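Local coordinates for Orf c02003 protein (Sulfolobus solfataricus P2, PDB 2Q00) that is of unknown function but belongs to the archaeal PaREP1 family and folds as a compact, mainly helical protein, at residues A[6-11]-A[113-118]. Sequence-based numbering, arbitrary orientation.
Sequences SAEVYY and KLVIFA
Val115 of the helical segment 113-118 packs against Ala7, Glu8 and Tyr11 of segment 6-11, and its two methyl branches divide the work. CG1, anti to the backbone N (chi1 173°), meets the methyl of Ala7, with CG1 of Val115 4.0 Å from CB of Ala7. The same branch also lies against the start of Glu8, where CG1 of Val115 is 4.1 Å from both the backbone N and CG of that residue. CG2 turns instead to the tyrosine one helical turn after Ala7 and comes obliquely against the ring, 4.4 Å from CD1 of Tyr11, a looser touch than that on the alanine.

Ala7 and Val115 both point their CB atoms at the opposing helix, and their CA atoms stand 6.1 Å apart, a close spacing that the small alanine side chain allows. The segment axes approach to 9.6 Å and run nearly antiparallel, at 156°. Glu8 flanks this pairing: its CG, anti to the carbonyl carbon (chi1 -68°), lies beside Val115, the two side chains crossing at a slant; the carboxylate is turned back to its own helix start, where OE1 accepts a hydrogen bond from the backbone N of Thr5. On the Tyr11 flank, the ring also meets that of Tyr30 with the planes about 70° apart, and OH makes a weak hydrogen bond to Lys108 NZ. The contact joins helix 6-19, near the N-terminus, to the C-terminal helix 101-122; Ala118 also touches Leu40 of helix 23-45.

No hydrogen bond or salt bridge links the two segments; their largely buried union rests mainly on methyl, methylene and ring-carbon contacts, so at this point the helices are held by van der Waals and hydrophobic packing, without directional bonds between the two segments.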
ATOM      1  N   SER A   6      -2.509   6.254  -9.133  1.00 39.44           N
ATOM      2  CA  SER A   6      -1.102   5.919  -8.953  1.00 39.46           C
ATOM      3  C   SER A   6      -1.016   4.559  -8.234  1.00 38.43           C
ATOM      4  O   SER A   6      -0.109   3.763  -8.476  1.00 39.26           O
ATOM      5  CB  SER A   6      -0.421   6.994  -8.114  1.00 39.45           C
ATOM      6  OG  SER A   6      -1.108   7.179  -6.890  1.00 37.43           O
ATOM      7  N   ALA A   7      -1.984   4.300  -7.361  1.00 39.22           N
ATOM      8  CA  ALA A   7      -2.035   3.042  -6.610  1.00 41.91           C
ATOM      9  C   ALA A   7      -2.142   1.859  -7.577  1.00 41.35           C
ATOM     10  O   ALA A   7      -1.350   0.909  -7.506  1.00 42.49           O
ATOM     11  CB  ALA A   7      -3.223   3.052  -5.663  1.00 39.71           C
ATOM     12  N   GLU A   8      -3.110   1.938  -8.490  1.00 40.07           N
ATOM     13  CA  GLU A   8      -3.329   0.887  -9.481  1.00 39.11           C
ATOM     14  C   GLU A   8      -2.125   0.639 -10.371  1.00 41.09           C
ATOM     15  O   GLU A   8      -1.843  -0.506 -10.747  1.00 47.69           O
ATOM     16  CB  GLU A   8      -4.538   1.229 -10.343  1.00 37.73           C
ATOM     17  CG  GLU A   8      -5.843   1.182  -9.581  1.00 44.22           C
ATOM     18  CD  GLU A   8      -7.008   1.779 -10.354  1.00 54.80           C
ATOM     19  OE1 GLU A   8      -7.028   3.020 -10.534  1.00 60.50           O
ATOM     20  OE2 GLU A   8      -7.901   1.008 -10.777  1.00 59.13           O
ATOM     21  N   VAL A   9      -1.404   1.705 -10.694  1.00 40.63           N
ATOM     22  CA  VAL A   9      -0.230   1.595 -11.554  1.00 42.89           C
ATOM     23  C   VAL A   9       0.930   0.872 -10.874  1.00 42.50           C
ATOM     24  O   VAL A   9       1.584   0.019 -11.486  1.00 44.75           O
ATOM     25  CB  VAL A   9       0.253   2.978 -12.025  1.00 44.47           C
ATOM     26  CG1 VAL A   9       1.499   2.823 -12.857  1.00 40.66           C
ATOM     27  CG2 VAL A   9      -0.834   3.650 -12.841  1.00 44.34           C
ATOM     28  N   TYR A  10       1.204   1.226  -9.623  1.00 41.99           N
ATOM     29  CA  TYR A  10       2.271   0.554  -8.886  1.00 41.61           C
ATOM     30  C   TYR A  10       1.963  -0.930  -8.767  1.00 37.63           C
ATOM     31  O   TYR A  10       2.847  -1.756  -8.919  1.00 38.60           O
ATOM     32  CB  TYR A  10       2.441   1.173  -7.493  1.00 41.17           C
ATOM     33  CG  TYR A  10       3.310   2.399  -7.505  1.00 39.38           C
ATOM     34  CD1 TYR A  10       4.619   2.339  -8.002  1.00 33.80           C
ATOM     35  CD2 TYR A  10       2.852   3.608  -6.987  1.00 37.75           C
ATOM     36  CE1 TYR A  10       5.447   3.451  -7.965  1.00 32.26           C
ATOM     37  CE2 TYR A  10       3.674   4.731  -6.952  1.00 32.14           C
ATOM     38  CZ  TYR A  10       4.970   4.646  -7.430  1.00 37.79           C
ATOM     39  OH  TYR A  10       5.815   5.726  -7.290  1.00 42.65           O
ATOM     40  N   TYR A  11       0.704  -1.258  -8.504  1.00 39.29           N
ATOM     41  CA  TYR A  11       0.284  -2.650  -8.384  1.00 44.48           C
ATOM     42  C   TYR A  11       0.578  -3.421  -9.678  1.00 46.22           C
ATOM     43  O   TYR A  11       1.190  -4.495  -9.655  1.00 47.52           O
ATOM     44  CB  TYR A  11      -1.215  -2.738  -8.088  1.00 45.57           C
ATOM     45  CG  TYR A  11      -1.660  -4.123  -7.670  1.00 51.17           C
ATOM     46  CD1 TYR A  11      -1.409  -4.595  -6.375  1.00 50.15           C
ATOM     47  CD2 TYR A  11      -2.288  -4.978  -8.574  1.00 56.52           C
ATOM     48  CE1 TYR A  11      -1.766  -5.877  -5.995  1.00 50.26           C
ATOM     49  CE2 TYR A  11      -2.651  -6.266  -8.207  1.00 57.62           C
ATOM     50  CZ  TYR A  11      -2.388  -6.713  -6.914  1.00 56.83           C
ATOM     51  OH  TYR A  11      -2.739  -7.992  -6.545  1.00 58.00           O
ATOM     52  N   LYS A 113      -6.427  -5.647  -2.046  1.00 50.46           N
ATOM     53  CA  LYS A 113      -7.661  -5.295  -1.351  1.00 47.59           C
ATOM     54  C   LYS A 113      -7.605  -3.847  -0.884  1.00 44.44           C
ATOM     55  O   LYS A 113      -8.601  -3.131  -0.872  1.00 43.98           O
ATOM     56  CB  LYS A 113      -7.852  -6.235  -0.148  1.00 48.89           C
ATOM     57  CG  LYS A 113      -9.273  -6.301   0.401  1.00 56.99           C
ATOM     58  CD  LYS A 113      -9.449  -7.515   1.328  1.00 64.47           C
ATOM     59  CE  LYS A 113     -10.868  -7.634   1.885  1.00 65.88           C
ATOM     60  NZ  LYS A 113     -10.967  -8.760   2.859  1.00 68.92           N
ATOM     61  N   LEU A 114      -6.419  -3.422  -0.497  1.00 44.61           N
ATOM     62  CA  LEU A 114      -6.240  -2.067  -0.025  1.00 45.45           C
ATOM     63  C   LEU A 114      -6.379  -1.116  -1.201  1.00 46.22           C
ATOM     64  O   LEU A 114      -7.062  -0.098  -1.121  1.00 43.84           O
ATOM     65  CB  LEU A 114      -4.854  -1.940   0.604  1.00 44.73           C
ATOM     66  CG  LEU A 114      -4.461  -0.589   1.174  1.00 45.53           C
ATOM     67  CD1 LEU A 114      -5.554  -0.061   2.095  1.00 42.56           C
ATOM     68  CD2 LEU A 114      -3.137  -0.744   1.901  1.00 44.82           C
ATOM     69  N   VAL A 115      -5.733  -1.468  -2.301  1.00 46.54           N
ATOM     70  CA  VAL A 115      -5.764  -0.636  -3.487  1.00 49.19           C
ATOM     71  C   VAL A 115      -7.194  -0.392  -3.948  1.00 53.04           C
ATOM     72  O   VAL A 115      -7.586   0.754  -4.171  1.00 54.62           O
ATOM     73  CB  VAL A 115      -4.946  -1.278  -4.629  1.00 45.74           C
ATOM     74  CG1 VAL A 115      -5.114  -0.491  -5.909  1.00 43.69           C
ATOM     75  CG2 VAL A 115      -3.474  -1.326  -4.237  1.00 44.28           C
ATOM     76  N   ILE A 116      -7.974  -1.464  -4.061  1.00 56.99           N
ATOM     77  CA  ILE A 116      -9.352  -1.338  -4.515  1.00 58.65           C
ATOM     78  C   ILE A 116     -10.212  -0.549  -3.539  1.00 58.33           C
ATOM     79  O   ILE A 116     -11.097   0.187  -3.956  1.00 61.02           O
ATOM     80  CB  ILE A 116      -9.990  -2.715  -4.766  1.00 60.55           C
ATOM     81  CG1 ILE A 116     -10.080  -3.491  -3.456  1.00 71.78           C
ATOM     82  CG2 ILE A 116      -9.160  -3.486  -5.802  1.00 57.98           C
ATOM     83  CD1 ILE A 116     -10.874  -4.788  -3.558  1.00 83.50           C
ATOM     84  N   PHE A 117      -9.960  -0.687  -2.245  1.00 59.23           N
ATOM     85  CA  PHE A 117     -10.736   0.075  -1.284  1.00 60.43           C
ATOM     86  C   PHE A 117     -10.563   1.549  -1.619  1.00 59.57           C
ATOM     87  O   PHE A 117     -11.534   2.302  -1.654  1.00 60.63           O
ATOM     88  CB  PHE A 117     -10.265  -0.185   0.153  1.00 59.84           C
ATOM     89  CG  PHE A 117     -10.818  -1.449   0.764  1.00 67.89           C
ATOM     90  CD1 PHE A 117     -12.161  -1.794   0.595  1.00 72.37           C
ATOM     91  CD2 PHE A 117     -10.007  -2.272   1.551  1.00 68.74           C
ATOM     92  CE1 PHE A 117     -12.688  -2.940   1.203  1.00 72.92           C
ATOM     93  CE2 PHE A 117     -10.521  -3.413   2.161  1.00 62.08           C
ATOM     94  CZ  PHE A 117     -11.862  -3.753   1.991  1.00 64.12           C
ATOM     95  N   ALA A 118      -9.320   1.949  -1.871  1.00 57.71           N
ATOM     96  CA  ALA A 118      -9.024   3.333  -2.206  1.00 57.25           C
ATOM     97  C   ALA A 118      -9.791   3.744  -3.458  1.00 57.65           C
ATOM     98  O   ALA A 118     -10.622   4.657  -3.435  1.00 54.87           O
ATOM     99  CB  ALA A 118      -7.537   3.507  -2.429  1.00 56.14           C
TER